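Local coordinates for glycoside Hydrolase (Bacteroides uniformis, PDB 5T99), which is a family 2 glycoside hydrolase, probably a beta-galactosidase of agarose breakdown, that binds the inhibitor D-galacto-isofagomine in its barrel domain, at residues M411-N416 and P446-F451; I345-N350 and V367-F372. All coordinates share one frame; numbering follows the deposited sequence.

Contact 1 of 2, residues M411-N416 and P446-F451; sequences MWSIGN and PSTCGF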
ATOM      1  N   MET A 411       0.561  10.199 -10.977  1.00 13.29           N
ATOM      2  CA  MET A 411       1.066  11.480 -10.506  1.00 13.50           C
ATOM      3  C   MET A 411       2.285  11.297  -9.596  1.00 13.59           C
ATOM      4  O   MET A 411       2.436  10.265  -8.953  1.00 14.09           O
ATOM      5  CB  MET A 411      -0.008  12.233  -9.731  1.00 13.60           C
ATOM      6  CG  MET A 411      -1.356  12.381 -10.413  1.00 13.55           C
ATOM      7  SD  MET A 411      -2.340  13.597  -9.509  1.00 14.34           S
ATOM      8  CE  MET A 411      -4.002  13.259 -10.085  1.00 14.29           C
ATOM      9  N   TRP A 412       3.148  12.306  -9.561  1.00 13.56           N
ATOM     10  CA  TRP A 412       4.219  12.413  -8.577  1.00 13.63           C
ATOM     11  C   TRP A 412       3.802  13.450  -7.537  1.00 14.06           C
ATOM     12  O   TRP A 412       3.732  14.640  -7.843  1.00 14.38           O
ATOM     13  CB  TRP A 412       5.530  12.844  -9.241  1.00 13.32           C
ATOM     14  CG  TRP A 412       5.946  11.990 -10.387  1.00 13.29           C
ATOM     15  CD1 TRP A 412       5.942  12.337 -11.702  1.00 13.27           C
ATOM     16  CD2 TRP A 412       6.414  10.641 -10.330  1.00 13.23           C
ATOM     17  NE1 TRP A 412       6.392  11.297 -12.464  1.00 13.22           N
ATOM     18  CE2 TRP A 412       6.687  10.241 -11.649  1.00 13.28           C
ATOM     19  CE3 TRP A 412       6.638   9.733  -9.286  1.00 13.37           C
ATOM     20  CZ2 TRP A 412       7.174   8.964 -11.963  1.00 13.59           C
ATOM     21  CZ3 TRP A 412       7.123   8.466  -9.591  1.00 13.32           C
ATOM     22  CH2 TRP A 412       7.384   8.091 -10.920  1.00 13.49           C
ATOM     23  N   SER A 413       3.493  13.009  -6.316  1.00 14.47           N
ATOM     24  CA  SER A 413       3.128  13.939  -5.238  1.00 14.36           C
ATOM     25  C   SER A 413       4.407  14.336  -4.499  1.00 14.56           C
ATOM     26  O   SER A 413       5.073  13.483  -3.907  1.00 14.32           O
ATOM     27  CB  SER A 413       2.111  13.310  -4.287  1.00 14.32           C
ATOM     28  OG  SER A 413       1.643  14.244  -3.325  1.00 14.27           O
ATOM     29  N   ILE A 414       4.744  15.626  -4.552  1.00 14.64           N
ATOM     30  CA  ILE A 414       6.012  16.133  -3.998  1.00 14.95           C
ATOM     31  C   ILE A 414       6.017  16.339  -2.483  1.00 15.30           C
ATOM     32  O   ILE A 414       7.085  16.510  -1.877  1.00 16.36           O
ATOM     33  CB  ILE A 414       6.483  17.453  -4.675  1.00 14.76           C
ATOM     34  CG1 ILE A 414       5.391  18.527  -4.655  1.00 14.80           C
ATOM     35  CG2 ILE A 414       6.953  17.174  -6.097  1.00 14.69           C
ATOM     36  CD1 ILE A 414       5.889  19.919  -4.971  1.00 15.09           C
ATOM     37  N   GLY A 415       4.848  16.341  -1.870  1.00 15.35           N
ATOM     38  CA  GLY A 415       4.768  16.499  -0.437  1.00 15.71           C
ATOM     39  C   GLY A 415       3.348  16.449   0.081  1.00 16.07           C
ATOM     40  O   GLY A 415       2.374  16.562  -0.678  1.00 15.59           O
ATOM     41  N   ASN A 416       3.246  16.294   1.393  1.00 16.86           N
ATOM     42  CA  ASN A 416       1.966  16.278   2.083  1.00 17.76           C
ATOM     43  C   ASN A 416       1.956  17.256   3.240  1.00 17.86           C
ATOM     44  O   ASN A 416       2.789  17.152   4.146  1.00 18.33           O
ATOM     45  CB  ASN A 416       1.687  14.880   2.613  1.00 18.21           C
ATOM     46  CG  ASN A 416       0.541  14.864   3.588  1.00 18.72           C
ATOM     47  OD1 ASN A 416      -0.618  15.005   3.196  1.00 18.55           O
ATOM     48  ND2 ASN A 416       0.857  14.721   4.875  1.00 19.14           N
ATOM     49  N   PRO A 446       1.902  14.049 -14.364  1.00 13.89           N
ATOM     50  CA  PRO A 446       1.884  15.339 -13.666  1.00 13.49           C
ATOM     51  C   PRO A 446       2.397  15.291 -12.238  1.00 13.34           C
ATOM     52  O   PRO A 446       2.318  14.249 -11.586  1.00 13.30           O
ATOM     53  CB  PRO A 446       0.402  15.716 -13.669  1.00 13.38           C
ATOM     54  CG  PRO A 446      -0.311  14.421 -13.785  1.00 13.51           C
ATOM     55  CD  PRO A 446       0.532  13.618 -14.714  1.00 13.64           C
ATOM     56  N   SER A 447       2.929  16.423 -11.773  1.00 13.13           N
ATOM     57  CA  SER A 447       3.246  16.618 -10.366  1.00 12.71           C
ATOM     58  C   SER A 447       1.994  17.049  -9.612  1.00 12.66           C
ATOM     59  O   SER A 447       1.076  17.638 -10.176  1.00 12.11           O
ATOM     60  CB  SER A 447       4.315  17.692 -10.212  1.00 12.73           C
ATOM     61  OG  SER A 447       3.867  18.944 -10.705  1.00 12.61           O
ATOM     62  N   THR A 448       1.976  16.767  -8.319  1.00 13.08           N
ATOM     63  CA  THR A 448       0.891  17.189  -7.453  1.00 13.15           C
ATOM     64  C   THR A 448       1.424  17.372  -6.034  1.00 13.74           C
ATOM     65  O   THR A 448       2.613  17.151  -5.768  1.00 13.40           O
ATOM     66  CB  THR A 448      -0.266  16.161  -7.503  1.00 13.10           C
ATOM     67  OG1 THR A 448      -1.435  16.665  -6.835  1.00 12.51           O
ATOM     68  CG2 THR A 448       0.158  14.845  -6.875  1.00 13.25           C
ATOM     69  N   CYS A 449       0.531  17.782  -5.135  1.00 14.42           N
ATOM     70  CA  CYS A 449       0.867  18.023  -3.738  1.00 14.94           C
ATOM     71  C   CYS A 449      -0.430  18.061  -2.939  1.00 15.31           C
ATOM     72  O   CYS A 449      -1.485  18.415  -3.480  1.00 15.45           O
ATOM     73  CB  CYS A 449       1.640  19.347  -3.599  1.00 15.05           C
ATOM     74  SG  CYS A 449       2.495  19.593  -2.023  1.00 15.27           S
ATOM     75  N   GLY A 450      -0.355  17.679  -1.665  1.00 15.81           N
ATOM     76  CA  GLY A 450      -1.537  17.639  -0.781  1.00 16.16           C
ATOM     77  C   GLY A 450      -1.548  18.827   0.162  1.00 15.86           C
ATOM     78  O   GLY A 450      -0.706  18.902   1.059  1.00 15.90           O
ATOM     79  N   PHE A 451      -2.485  19.753  -0.042  1.00 15.96           N
ATOM     80  CA  PHE A 451      -2.530  21.011   0.720  1.00 16.46           C
ATOM     81  C   PHE A 451      -3.610  21.015   1.799  1.00 17.17           C
ATOM     82  O   PHE A 451      -4.801  20.925   1.488  1.00 17.21           O
ATOM     83  CB  PHE A 451      -2.771  22.192  -0.212  1.00 16.19           C
ATOM     84  CG  PHE A 451      -1.727  22.345  -1.284  1.00 16.16           C
ATOM     85  CD1 PHE A 451      -0.396  22.575  -0.950  1.00 16.10           C
ATOM     86  CD2 PHE A 451      -2.076  22.274  -2.638  1.00 16.03           C
ATOM     87  CE1 PHE A 451       0.564  22.731  -1.947  1.00 16.23           C
ATOM     88  CE2 PHE A 451      -1.120  22.422  -3.630  1.00 15.91           C
ATOM     89  CZ  PHE A 451       0.203  22.655  -3.288  1.00 15.90           C
TER

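Contact 2 of 2, residues I345-N350 and V367-F372; sequences IRTSHN and VLDEAF. With GIF (D-galacto-isofagomine), chain C.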
ATOM      1  N   ILE A 345      -5.124   4.846  -5.410  1.00 16.64           N
ATOM      2  CA  ILE A 345      -4.342   4.803  -4.180  1.00 16.80           C
ATOM      3  C   ILE A 345      -3.473   6.058  -4.104  1.00 16.91           C
ATOM      4  O   ILE A 345      -2.862   6.443  -5.093  1.00 16.67           O
ATOM      5  CB  ILE A 345      -3.397   3.574  -4.123  1.00 16.92           C
ATOM      6  CG1 ILE A 345      -4.127   2.261  -4.442  1.00 17.11           C
ATOM      7  CG2 ILE A 345      -2.711   3.488  -2.760  1.00 16.92           C
ATOM      8  CD1 ILE A 345      -5.149   1.813  -3.415  1.00 17.33           C
ATOM      9  N   ARG A 346      -3.414   6.682  -2.930  1.00 17.15           N
ATOM     10  CA  ARG A 346      -2.418   7.722  -2.633  1.00 16.78           C
ATOM     11  C   ARG A 346      -1.417   7.112  -1.668  1.00 16.15           C
ATOM     12  O   ARG A 346      -1.834   6.660  -0.607  1.00 16.11           O
ATOM     13  CB  ARG A 346      -3.105   8.929  -1.995  1.00 17.22           C
ATOM     14  CG  ARG A 346      -2.164  10.040  -1.532  1.00 17.69           C
ATOM     15  CD  ARG A 346      -2.863  11.399  -1.448  1.00 17.99           C
ATOM     16  NE  ARG A 346      -1.951  12.436  -0.949  1.00 18.56           N
ATOM     17  CZ  ARG A 346      -1.909  12.929   0.298  1.00 19.39           C
ATOM     18  NH1 ARG A 346      -2.766  12.544   1.257  1.00 19.83           N
ATOM     19  NH2 ARG A 346      -0.990  13.837   0.599  1.00 19.56           N
ATOM     20  N   THR A 347      -0.118   7.111  -1.995  1.00 15.32           N
ATOM     21  CA  THR A 347       0.898   6.476  -1.120  1.00 14.84           C
ATOM     22  C   THR A 347       1.368   7.404   0.015  1.00 15.41           C
ATOM     23  O   THR A 347       2.543   7.787   0.119  1.00 15.60           O
ATOM     24  CB  THR A 347       2.100   5.861  -1.893  1.00 14.14           C
ATOM     25  OG1 THR A 347       3.006   6.867  -2.354  1.00 13.20           O
ATOM     26  CG2 THR A 347       1.625   5.048  -3.067  1.00 14.25           C
ATOM     27  N   SER A 348       0.422   7.754   0.875  1.00 15.85           N
ATOM     28  CA  SER A 348       0.676   8.558   2.067  1.00 16.64           C
ATOM     29  C   SER A 348       1.779   7.943   2.937  1.00 16.73           C
ATOM     30  O   SER A 348       1.640   6.773   3.301  1.00 16.76           O
ATOM     31  CB  SER A 348      -0.601   8.567   2.889  1.00 16.80           C
ATOM     32  OG  SER A 348      -1.066   7.232   3.042  1.00 16.60           O
ATOM     33  N   HIS A 349       2.877   8.643   3.259  1.00 17.38           N
ATOM     34  CA  HIS A 349       3.368   9.884   2.627  1.00 17.79           C
ATOM     35  C   HIS A 349       4.852   9.657   2.285  1.00 17.55           C
ATOM     36  O   HIS A 349       5.766  10.277   2.855  1.00 17.33           O
ATOM     37  CB  HIS A 349       3.223  11.091   3.560  1.00 18.04           C
ATOM     38  CG  HIS A 349       1.850  11.270   4.108  1.00 18.83           C
ATOM     39  ND1 HIS A 349       0.801  11.748   3.353  1.00 20.08           N
ATOM     40  CD2 HIS A 349       1.350  11.048   5.345  1.00 19.32           C
ATOM     41  CE1 HIS A 349      -0.289  11.807   4.099  1.00 19.65           C
ATOM     42  NE2 HIS A 349       0.018  11.383   5.312  1.00 19.58           N
ATOM     43  N   ASN A 350       5.067   8.742   1.349  1.00 17.17           N
ATOM     44  CA  ASN A 350       6.382   8.175   1.104  1.00 17.14           C
ATOM     45  C   ASN A 350       6.298   7.162  -0.020  1.00 16.85           C
ATOM     46  O   ASN A 350       5.215   6.640  -0.303  1.00 16.76           O
ATOM     47  CB  ASN A 350       6.922   7.456   2.352  1.00 17.19           C
ATOM     48  CG  ASN A 350       5.917   6.485   2.953  1.00 17.22           C
ATOM     49  OD1 ASN A 350       5.160   6.839   3.854  1.00 17.34           O
ATOM     50  ND2 ASN A 350       5.886   5.263   2.437  1.00 17.70           N
ATOM     51  N   VAL A 367      -2.259   5.259  -9.200  1.00 13.83           N
ATOM     52  CA  VAL A 367      -1.487   5.590  -8.018  1.00 13.51           C
ATOM     53  C   VAL A 367      -0.883   7.006  -8.049  1.00 13.63           C
ATOM     54  O   VAL A 367      -0.289   7.419  -9.047  1.00 13.39           O
ATOM     55  CB  VAL A 367      -0.360   4.567  -7.801  1.00 13.59           C
ATOM     56  CG1 VAL A 367       0.493   4.939  -6.592  1.00 13.60           C
ATOM     57  CG2 VAL A 367      -0.937   3.164  -7.632  1.00 13.86           C
ATOM     58  N   LEU A 368      -1.038   7.719  -6.927  1.00 13.69           N
ATOM     59  CA  LEU A 368      -0.312   8.946  -6.634  1.00 13.55           C
ATOM     60  C   LEU A 368       0.880   8.564  -5.765  1.00 13.65           C
ATOM     61  O   LEU A 368       0.713   8.184  -4.605  1.00 13.83           O
ATOM     62  CB  LEU A 368      -1.202   9.944  -5.904  1.00 13.58           C
ATOM     63  CG  LEU A 368      -2.233  10.699  -6.744  1.00 13.74           C
ATOM     64  CD1 LEU A 368      -3.116   9.750  -7.533  1.00 13.82           C
ATOM     65  CD2 LEU A 368      -3.081  11.622  -5.873  1.00 13.63           C
ATOM     66  N   ASP A 369       2.075   8.675  -6.332  1.00 13.53           N
ATOM     67  CA  ASP A 369       3.306   8.161  -5.736  1.00 13.70           C
ATOM     68  C   ASP A 369       3.966   9.334  -5.008  1.00 14.03           C
ATOM     69  O   ASP A 369       4.460  10.275  -5.659  1.00 14.34           O
ATOM     70  CB  ASP A 369       4.173   7.628  -6.878  1.00 14.01           C
ATOM     71  CG  ASP A 369       5.239   6.648  -6.447  1.00 14.35           C
ATOM     72  OD1 ASP A 369       5.486   6.462  -5.238  1.00 14.32           O
ATOM     73  OD2 ASP A 369       5.865   6.069  -7.378  1.00 14.81           O
ATOM     74  N   GLU A 370       3.942   9.305  -3.670  1.00 14.10           N
ATOM     75  CA  GLU A 370       4.271  10.478  -2.837  1.00 14.12           C
ATOM     76  C   GLU A 370       5.654  10.372  -2.193  1.00 14.31           C
ATOM     77  O   GLU A 370       5.998   9.354  -1.621  1.00 14.25           O
ATOM     78  CB  GLU A 370       3.202  10.690  -1.764  1.00 14.36           C
ATOM     79  CG  GLU A 370       3.337  12.002  -0.992  1.00 14.44           C
ATOM     80  CD  GLU A 370       2.053  12.419  -0.304  1.00 14.68           C
ATOM     81  OE1 GLU A 370       1.743  11.877   0.784  1.00 14.62           O
ATOM     82  OE2 GLU A 370       1.348  13.294  -0.862  1.00 14.88           O
ATOM     83  N   ALA A 371       6.434  11.442  -2.275  1.00 14.70           N
ATOM     84  CA  ALA A 371       7.841  11.395  -1.894  1.00 15.37           C
ATOM     85  C   ALA A 371       8.102  11.687  -0.412  1.00 15.65           C
ATOM     86  O   ALA A 371       8.874  10.960   0.214  1.00 15.71           O
ATOM     87  CB  ALA A 371       8.646  12.368  -2.755  1.00 15.76           C
ATOM     88  N   PHE A 372       7.478  12.744   0.124  1.00 15.69           N
ATOM     89  CA  PHE A 372       7.879  13.331   1.411  1.00 16.37           C
ATOM     90  C   PHE A 372       6.700  13.828   2.229  1.00 16.72           C
ATOM     91  O   PHE A 372       5.665  14.221   1.681  1.00 16.92           O
ATOM     92  CB  PHE A 372       8.813  14.536   1.209  1.00 16.79           C
ATOM     93  CG  PHE A 372      10.002  14.263   0.330  1.00 17.12           C
ATOM     94  CD1 PHE A 372      10.926  13.296   0.676  1.00 17.21           C
ATOM     95  CD2 PHE A 372      10.201  14.993  -0.837  1.00 17.11           C
ATOM     96  CE1 PHE A 372      12.025  13.042  -0.136  1.00 17.57           C
ATOM     97  CE2 PHE A 372      11.296  14.750  -1.651  1.00 17.46           C
ATOM     98  CZ  PHE A 372      12.216  13.771  -1.302  1.00 17.48           C
TER
HETATM   99  C   GIF C 901      -2.053  13.779   7.380  1.00 18.07           C
HETATM  100  N   GIF C 901      -3.332  14.460   7.509  1.00 18.35           N
HETATM  101  O   GIF C 901      -6.317  13.068  10.431  1.00 18.41           O
HETATM  102  C1  GIF C 901      -2.190  12.328   7.795  1.00 17.93           C
HETATM  103  O1  GIF C 901      -2.060  12.764  10.155  1.00 18.58           O
HETATM  104  C2  GIF C 901      -2.891  12.195   9.145  1.00 18.30           C
HETATM  105  O2  GIF C 901      -0.894  11.738   7.873  1.00 16.65           O
HETATM  106  C3  GIF C 901      -4.250  12.888   9.145  1.00 18.41           C
HETATM  107  C4  GIF C 901      -4.104  14.349   8.734  1.00 18.45           C
HETATM  108  C5  GIF C 901      -4.913  12.788  10.520  1.00 18.53           C
HETATM  109  O   HOH W   1      -1.027  13.984  -3.106  1.00 14.89           O

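Contact 1 of 2, residues M411-N416 and P446-F451
Pro446 opens the pairing by lending its carbonyl to the amide of Trp412, with N to O at 2.9 Å and the donor in the carbonyl plane. Having no N-H to offer, a proline fits this entry to the strand, where its O does the bonding; its ring carbon CG meets Met411 CG at 4.1 Å. Ser447 stands on the same face as Trp412, a small residue packed against helix 427-441. Thr448 bonds through both backbone groups, N to Trp412 O (2.8 Å) and O to Ile414 N (2.9 Å). The methyl CG2 of Thr448 faces the neighbouring strand, 3.6 Å from Ser413 CB and 3.8 Å from Met411 SD, because OG1 has swung opposite the backbone N (chi1 -170°), where it serves Ile468 O and Tyr491 OH. A beta-branched residue with one apolar and one polar arm suits such a place. Cys449 lays CB against Ile414 CG1 at 4.0 Å. Opposite it the other strand carries two residues, Ile414 and Gly415, a beta bulge that shifts the register by one, and Gly450 N then reaches Gly415 O at 3.1 Å in a nearly straight bond (171°). Gly450 also pairs with Asn416, which touches the bound D-galacto-isofagomine; glycine suits because a CB here would crowd Asn416. These parallel strands, joined through helix 427-441, form a beta-alpha-beta unit of the TIM barrel, with the pocket at their C-terminal ends.

Contact 2 of 2, residues I345-N350 and V367-F372
This contact belongs to the galacto-isofagomine pocket, where His349 meets the ligand and Glu370 holds His349. His349 NE2 lies 2.7 Å from the ligand's O2, and ND1 donates to Glu370 OE1, also at 2.7 Å. OE1 lies in the ring plane, and this bond restrains the imidazole's rotation; the carboxylate is nearly coplanar with the ring (24°). The other oxygen, OE2, uses its syn lone pair in a salt bridge with Arg346 NH2 (2.8 Å), a bent bond with OE2 out of the guanidinium plane, which stands at 86° to the carboxylate. An extended chain with CG opposite the backbone N (chi1 -171°) gives the glutamate this reach. Replacing Glu370, for instance with an alanine, is likely to deprive Arg346 of this counter-charge and His349 ND1 of its acceptor, the ring less firmly held. Past the strand pairing, Thr347 OG1 accepts from Glu370 N at 2.9 Å and donates to Asn350 O, steadying the turn that carries the cis peptide before His349. Earlier along the strands, Leu368 N bonds to Ile345 O and its O to Thr347 N. A beta-alpha-beta unit, its parallel strands connected by helix 354-363 and followed by polar residues, is characteristic of a TIM-barrel active site.

Both contacts are fully buried and join consecutive strands of one barrel sheet: contact 2 pairs 344-346 with 366-370, contact 1 pairs 409-416 with 447-451, and strands 366-370 and 409-416 are neighbours that tie them together. Contact 1 relies chiefly on backbone bonds and apolar side chains, its sugar-pocket residue lying at one end. Contact 2 pairs fewer residues as strand and relies more on charged and polar side chains. The two meet where Ser413 OG lies 2.7 Å from Glu370 OE2 and Asn416 OD1 2.9 Å from Arg346 NH2, both probable hydrogen bonds, so the polar network that reaches the ligand through His349 spans all three strands 344-346, 366-370 and 409-416.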